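Local atomic coordinates of teichoic acid biosynthesis protein F (Staphylococcus epidermidis, PDB entry 3L7I), a protein that belongs to the teichoic acid biosynthesis proteins of the TagF kind, with a region of the GT-B clan built on two parallel beta-sheet domains. Residues Met627-Gln637 and Ile691-Asp702. Numbering follows the deposited sequence.
Sequences MFDYGILKRPQ and IDAFYDRFCSVD
The Y695 ring has the K634 side chain over one face and the G631 carbonyl oxygen at its edge, in the ring plane. K634 runs extended beyond CG, and its CE sits 3.4 Å from the Y695 ring centroid, 9° off the normal, a CH-pi contact. NZ follows at 4.0 Å from the same centroid and makes a cation-pi contact. The carboxylate of D692 is also near this lysine, but K634 NZ and D692 OD1 are 5.3 Å apart and form no salt bridge.

The F698 ring is covered on both faces: R697 CG over one, F628 CE1 over the opposite one. F628 turns its edge to F698, with the two planes at 52°. F628 and F694 meet rim to rim with nearly parallel planes, neither over the face of the other, CD1 of F628 lying 3.4 Å from CZ of F694. These three phenylalanines form an aromatic cluster, extended by Y488, which packs edge-to-face with F698. CG of F694 is anti to the backbone N (chi1 -172°), which places the ring beside helix 626-630, with G631 CA at its edge.

G631 meets F694 and C699 with its backbone. C699 SG also lies near the F628 backbone. I632 CG1 packs on C699 CB, and I691 CD1 on the R635 carbonyl. No direct hydrogen bond joins the segments; one water donates to F628 O and weakly to F698 O. Q637 NE2 bonds straight to M627 O, in the carbonyl plane, and G631 N shares that acceptor.

The contact seats helix 688-698 against the helix-to-strand turn between helix 626-630 and strand 637-640, within one of the two parallel-sheet, Rossmann-like domains of a GT-B fold.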
loop_
_atom_site.group_PDB
_atom_site.type_symbol
_atom_site.label_atom_id
_atom_site.label_comp_id
_atom_site.label_asym_id
_atom_site.label_seq_id
_atom_site.Cartn_x
_atom_site.Cartn_y
_atom_site.Cartn_z
ATOM N N MET A 627 -12.547 22.176 -50.339
ATOM C CA MET A 627 -13.140 22.284 -51.662
ATOM C C MET A 627 -14.514 21.599 -51.702
ATOM O O MET A 627 -15.398 22.001 -52.462
ATOM C CB MET A 627 -12.211 21.709 -52.722
ATOM C CG MET A 627 -11.773 20.307 -52.433
ATOM S SD MET A 627 -10.977 19.602 -53.872
ATOM C CE MET A 627 -10.642 17.933 -53.289
ATOM N N PHE A 628 -14.694 20.572 -50.877
ATOM C CA PHE A 628 -15.923 19.807 -50.910
ATOM C C PHE A 628 -17.031 20.598 -50.248
ATOM O O PHE A 628 -18.208 20.345 -50.496
ATOM C CB PHE A 628 -15.772 18.462 -50.199
ATOM C CG PHE A 628 -14.796 17.528 -50.845
ATOM C CD1 PHE A 628 -15.007 17.058 -52.122
ATOM C CD2 PHE A 628 -13.681 17.098 -50.164
ATOM C CE1 PHE A 628 -14.123 16.195 -52.711
ATOM C CE2 PHE A 628 -12.794 16.229 -50.752
ATOM C CZ PHE A 628 -13.016 15.780 -52.024
ATOM N N ASP A 629 -16.665 21.536 -49.385
ATOM C CA ASP A 629 -17.655 22.356 -48.709
ATOM C C ASP A 629 -18.083 23.469 -49.638
ATOM O O ASP A 629 -19.273 23.645 -49.938
ATOM C CB ASP A 629 -17.065 22.984 -47.448
ATOM C CG ASP A 629 -16.732 21.958 -46.386
ATOM O OD1 ASP A 629 -15.574 21.968 -45.908
ATOM O OD2 ASP A 629 -17.623 21.143 -46.028
ATOM N N TYR A 630 -17.090 24.224 -50.088
ATOM C CA TYR A 630 -17.311 25.408 -50.906
ATOM C C TYR A 630 -18.116 25.058 -52.151
ATOM O O TYR A 630 -18.865 25.882 -52.668
ATOM C CB TYR A 630 -15.971 26.045 -51.255
ATOM C CG TYR A 630 -16.107 27.306 -52.016
ATOM C CD1 TYR A 630 -16.577 28.453 -51.405
ATOM C CD2 TYR A 630 -15.785 27.361 -53.358
ATOM C CE1 TYR A 630 -16.723 29.644 -52.133
ATOM C CE2 TYR A 630 -15.924 28.535 -54.090
ATOM C CZ TYR A 630 -16.386 29.668 -53.471
ATOM O OH TYR A 630 -16.523 30.821 -54.186
ATOM N N GLY A 631 -17.977 23.810 -52.595
ATOM C CA GLY A 631 -18.649 23.294 -53.781
ATOM C C GLY A 631 -20.171 23.320 -53.752
ATOM O O GLY A 631 -20.826 23.262 -54.790
ATOM N N ILE A 632 -20.749 23.410 -52.566
ATOM C CA ILE A 632 -22.180 23.524 -52.489
ATOM C C ILE A 632 -22.634 24.797 -53.201
ATOM O O ILE A 632 -23.758 24.863 -53.715
ATOM C CB ILE A 632 -22.650 23.569 -51.043
ATOM C CG1 ILE A 632 -22.264 22.270 -50.316
ATOM C CG2 ILE A 632 -24.148 23.824 -50.996
ATOM C CD1 ILE A 632 -22.352 22.362 -48.791
ATOM N N LEU A 633 -21.761 25.802 -53.248
ATOM C CA LEU A 633 -22.128 27.100 -53.818
ATOM C C LEU A 633 -22.066 27.150 -55.351
ATOM O O LEU A 633 -22.559 28.112 -55.959
ATOM C CB LEU A 633 -21.297 28.234 -53.195
ATOM C CG LEU A 633 -21.479 28.455 -51.687
ATOM C CD1 LEU A 633 -20.337 29.329 -51.068
ATOM C CD2 LEU A 633 -22.846 29.021 -51.379
ATOM N N LYS A 634 -21.481 26.111 -55.961
ATOM C CA LYS A 634 -21.322 26.010 -57.424
ATOM C C LYS A 634 -20.607 27.240 -57.980
ATOM O O LYS A 634 -21.045 27.858 -58.944
ATOM C CB LYS A 634 -22.658 25.805 -58.137
ATOM C CG LYS A 634 -23.481 24.659 -57.604
ATOM C CD LYS A 634 -24.693 24.368 -58.481
ATOM C CE LYS A 634 -25.840 23.781 -57.659
ATOM N NZ LYS A 634 -26.987 23.346 -58.520
ATOM N N ARG A 635 -19.506 27.602 -57.339
ATOM C CA ARG A 635 -18.735 28.748 -57.757
ATOM C C ARG A 635 -17.375 28.247 -58.223
ATOM O O ARG A 635 -17.013 27.108 -57.957
ATOM C CB ARG A 635 -18.621 29.765 -56.602
ATOM C CG ARG A 635 -19.640 30.890 -56.650
ATOM C CD ARG A 635 -20.686 30.862 -55.568
ATOM N NE ARG A 635 -20.263 31.640 -54.410
ATOM C CZ ARG A 635 -21.076 32.227 -53.521
ATOM N NH1 ARG A 635 -20.538 32.876 -52.495
ATOM N NH2 ARG A 635 -22.403 32.168 -53.628
ATOM N N PRO A 636 -16.620 29.091 -58.940
ATOM C CA PRO A 636 -15.304 28.698 -59.457
ATOM C C PRO A 636 -14.301 28.411 -58.347
ATOM O O PRO A 636 -14.180 29.209 -57.424
ATOM C CB PRO A 636 -14.842 29.941 -60.224
ATOM C CG PRO A 636 -16.070 30.706 -60.494
ATOM C CD PRO A 636 -16.979 30.457 -59.349
ATOM N N GLN A 637 -13.596 27.290 -58.439
ATOM C CA GLN A 637 -12.462 27.049 -57.565
ATOM C C GLN A 637 -11.211 26.951 -58.433
ATOM O O GLN A 637 -11.307 26.638 -59.619
ATOM C CB GLN A 637 -12.644 25.777 -56.737
ATOM C CG GLN A 637 -14.012 25.619 -56.110
ATOM C CD GLN A 637 -14.025 24.599 -54.981
ATOM O OE1 GLN A 637 -12.996 24.347 -54.342
ATOM N NE2 GLN A 637 -15.197 24.020 -54.712
ATOM N N ILE A 691 -17.919 21.988 -62.541
ATOM C CA ILE A 691 -18.513 22.402 -61.279
ATOM C C ILE A 691 -19.787 21.617 -60.989
ATOM O O ILE A 691 -20.046 21.224 -59.852
ATOM C CB ILE A 691 -18.830 23.902 -61.298
ATOM C CG1 ILE A 691 -17.529 24.693 -61.228
ATOM C CG2 ILE A 691 -19.748 24.290 -60.143
ATOM C CD1 ILE A 691 -17.731 26.176 -61.115
ATOM N N ASP A 692 -20.584 21.394 -62.024
ATOM C CA ASP A 692 -21.811 20.629 -61.888
ATOM C C ASP A 692 -21.512 19.164 -61.554
ATOM O O ASP A 692 -22.147 18.590 -60.686
ATOM C CB ASP A 692 -22.682 20.762 -63.149
ATOM C CG ASP A 692 -23.292 22.166 -63.313
ATOM O OD1 ASP A 692 -23.367 22.905 -62.307
ATOM O OD2 ASP A 692 -23.705 22.524 -64.452
ATOM N N ALA A 693 -20.532 18.568 -62.224
ATOM C CA ALA A 693 -20.176 17.180 -61.942
ATOM C C ALA A 693 -19.749 17.032 -60.482
ATOM O O ALA A 693 -20.141 16.083 -59.796
ATOM C CB ALA A 693 -19.067 16.718 -62.858
ATOM N N PHE A 694 -18.938 17.980 -60.022
ATOM C CA PHE A 694 -18.412 17.987 -58.665
ATOM C C PHE A 694 -19.547 18.197 -57.669
ATOM O O PHE A 694 -19.577 17.565 -56.618
ATOM C CB PHE A 694 -17.366 19.101 -58.535
ATOM C CG PHE A 694 -16.615 19.088 -57.258
ATOM C CD1 PHE A 694 -15.449 18.365 -57.140
ATOM C CD2 PHE A 694 -17.057 19.818 -56.173
ATOM C CE1 PHE A 694 -14.739 18.356 -55.948
ATOM C CE2 PHE A 694 -16.353 19.818 -54.982
ATOM C CZ PHE A 694 -15.188 19.082 -54.872
ATOM N N TYR A 695 -20.481 19.086 -57.992
ATOM C CA TYR A 695 -21.618 19.343 -57.110
ATOM C C TYR A 695 -22.531 18.133 -57.048
ATOM O O TYR A 695 -23.181 17.888 -56.043
ATOM C CB TYR A 695 -22.420 20.555 -57.578
ATOM C CG TYR A 695 -23.715 20.747 -56.821
ATOM C CD1 TYR A 695 -23.772 21.558 -55.702
ATOM C CD2 TYR A 695 -24.876 20.113 -57.223
ATOM C CE1 TYR A 695 -24.954 21.738 -55.011
ATOM C CE2 TYR A 695 -26.057 20.287 -56.540
ATOM C CZ TYR A 695 -26.094 21.099 -55.439
ATOM O OH TYR A 695 -27.275 21.275 -54.759
ATOM N N ASP A 696 -22.593 17.382 -58.134
ATOM C CA ASP A 696 -23.446 16.208 -58.164
ATOM C C ASP A 696 -22.853 15.184 -57.235
ATOM O O ASP A 696 -23.563 14.563 -56.457
ATOM C CB ASP A 696 -23.528 15.618 -59.579
ATOM C CG ASP A 696 -24.497 16.369 -60.475
ATOM O OD1 ASP A 696 -25.233 17.248 -59.963
ATOM O OD2 ASP A 696 -24.522 16.071 -61.696
ATOM N N ARG A 697 -21.536 15.027 -57.316
ATOM C CA ARG A 697 -20.855 13.911 -56.676
ATOM C C ARG A 697 -20.661 14.087 -55.165
ATOM O O ARG A 697 -20.766 13.126 -54.415
ATOM C CB ARG A 697 -19.509 13.645 -57.357
ATOM C CG ARG A 697 -18.877 12.348 -56.927
ATOM C CD ARG A 697 -17.554 12.055 -57.612
ATOM N NE ARG A 697 -16.956 10.846 -57.040
ATOM C CZ ARG A 697 -15.722 10.401 -57.280
ATOM N NH1 ARG A 697 -14.907 11.060 -58.095
ATOM N NH2 ARG A 697 -15.300 9.288 -56.691
ATOM N N PHE A 698 -20.392 15.309 -54.715
ATOM C CA PHE A 698 -20.004 15.515 -53.335
ATOM C C PHE A 698 -20.927 16.419 -52.535
ATOM O O PHE A 698 -20.887 16.396 -51.306
ATOM C CB PHE A 698 -18.585 16.058 -53.277
ATOM C CG PHE A 698 -17.608 15.257 -54.057
ATOM C CD1 PHE A 698 -17.111 14.074 -53.554
ATOM C CD2 PHE A 698 -17.173 15.688 -55.303
ATOM C CE1 PHE A 698 -16.201 13.320 -54.291
ATOM C CE2 PHE A 698 -16.264 14.948 -56.033
ATOM C CZ PHE A 698 -15.777 13.761 -55.528
ATOM N N CYS A 699 -21.753 17.218 -53.199
ATOM C CA CYS A 699 -22.497 18.233 -52.459
ATOM C C CYS A 699 -24.001 18.120 -52.583
ATOM O O CYS A 699 -24.734 18.929 -52.009
ATOM C CB CYS A 699 -22.069 19.629 -52.893
ATOM S SG CYS A 699 -20.349 19.738 -53.388
ATOM N N SER A 700 -24.457 17.120 -53.327
ATOM C CA SER A 700 -25.875 16.994 -53.652
ATOM C C SER A 700 -26.715 16.681 -52.419
ATOM O O SER A 700 -27.902 16.976 -52.374
ATOM C CB SER A 700 -26.077 15.896 -54.698
ATOM O OG SER A 700 -25.783 14.622 -54.150
ATOM N N VAL A 701 -26.088 16.080 -51.420
ATOM C CA VAL A 701 -26.805 15.589 -50.254
ATOM C C VAL A 701 -27.327 16.690 -49.345
ATOM O O VAL A 701 -28.367 16.505 -48.733
ATOM C CB VAL A 701 -25.954 14.604 -49.439
ATOM C CG1 VAL A 701 -26.632 14.257 -48.114
ATOM C CG2 VAL A 701 -25.665 13.349 -50.261
ATOM N N ASP A 702 -26.631 17.826 -49.266
ATOM C CA ASP A 702 -26.959 18.886 -48.293
ATOM C C ASP A 702 -28.370 19.543 -48.438
ATOM O O ASP A 702 -28.646 20.315 -49.352
ATOM C CB ASP A 702 -25.804 19.913 -48.181
ATOM C CG ASP A 702 -24.686 19.466 -47.180
ATOM O OD1 ASP A 702 -25.018 19.186 -46.002
ATOM O OD2 ASP A 702 -23.480 19.407 -47.550
HETATM O O HOH W 1 -19.685 18.600 -48.993
#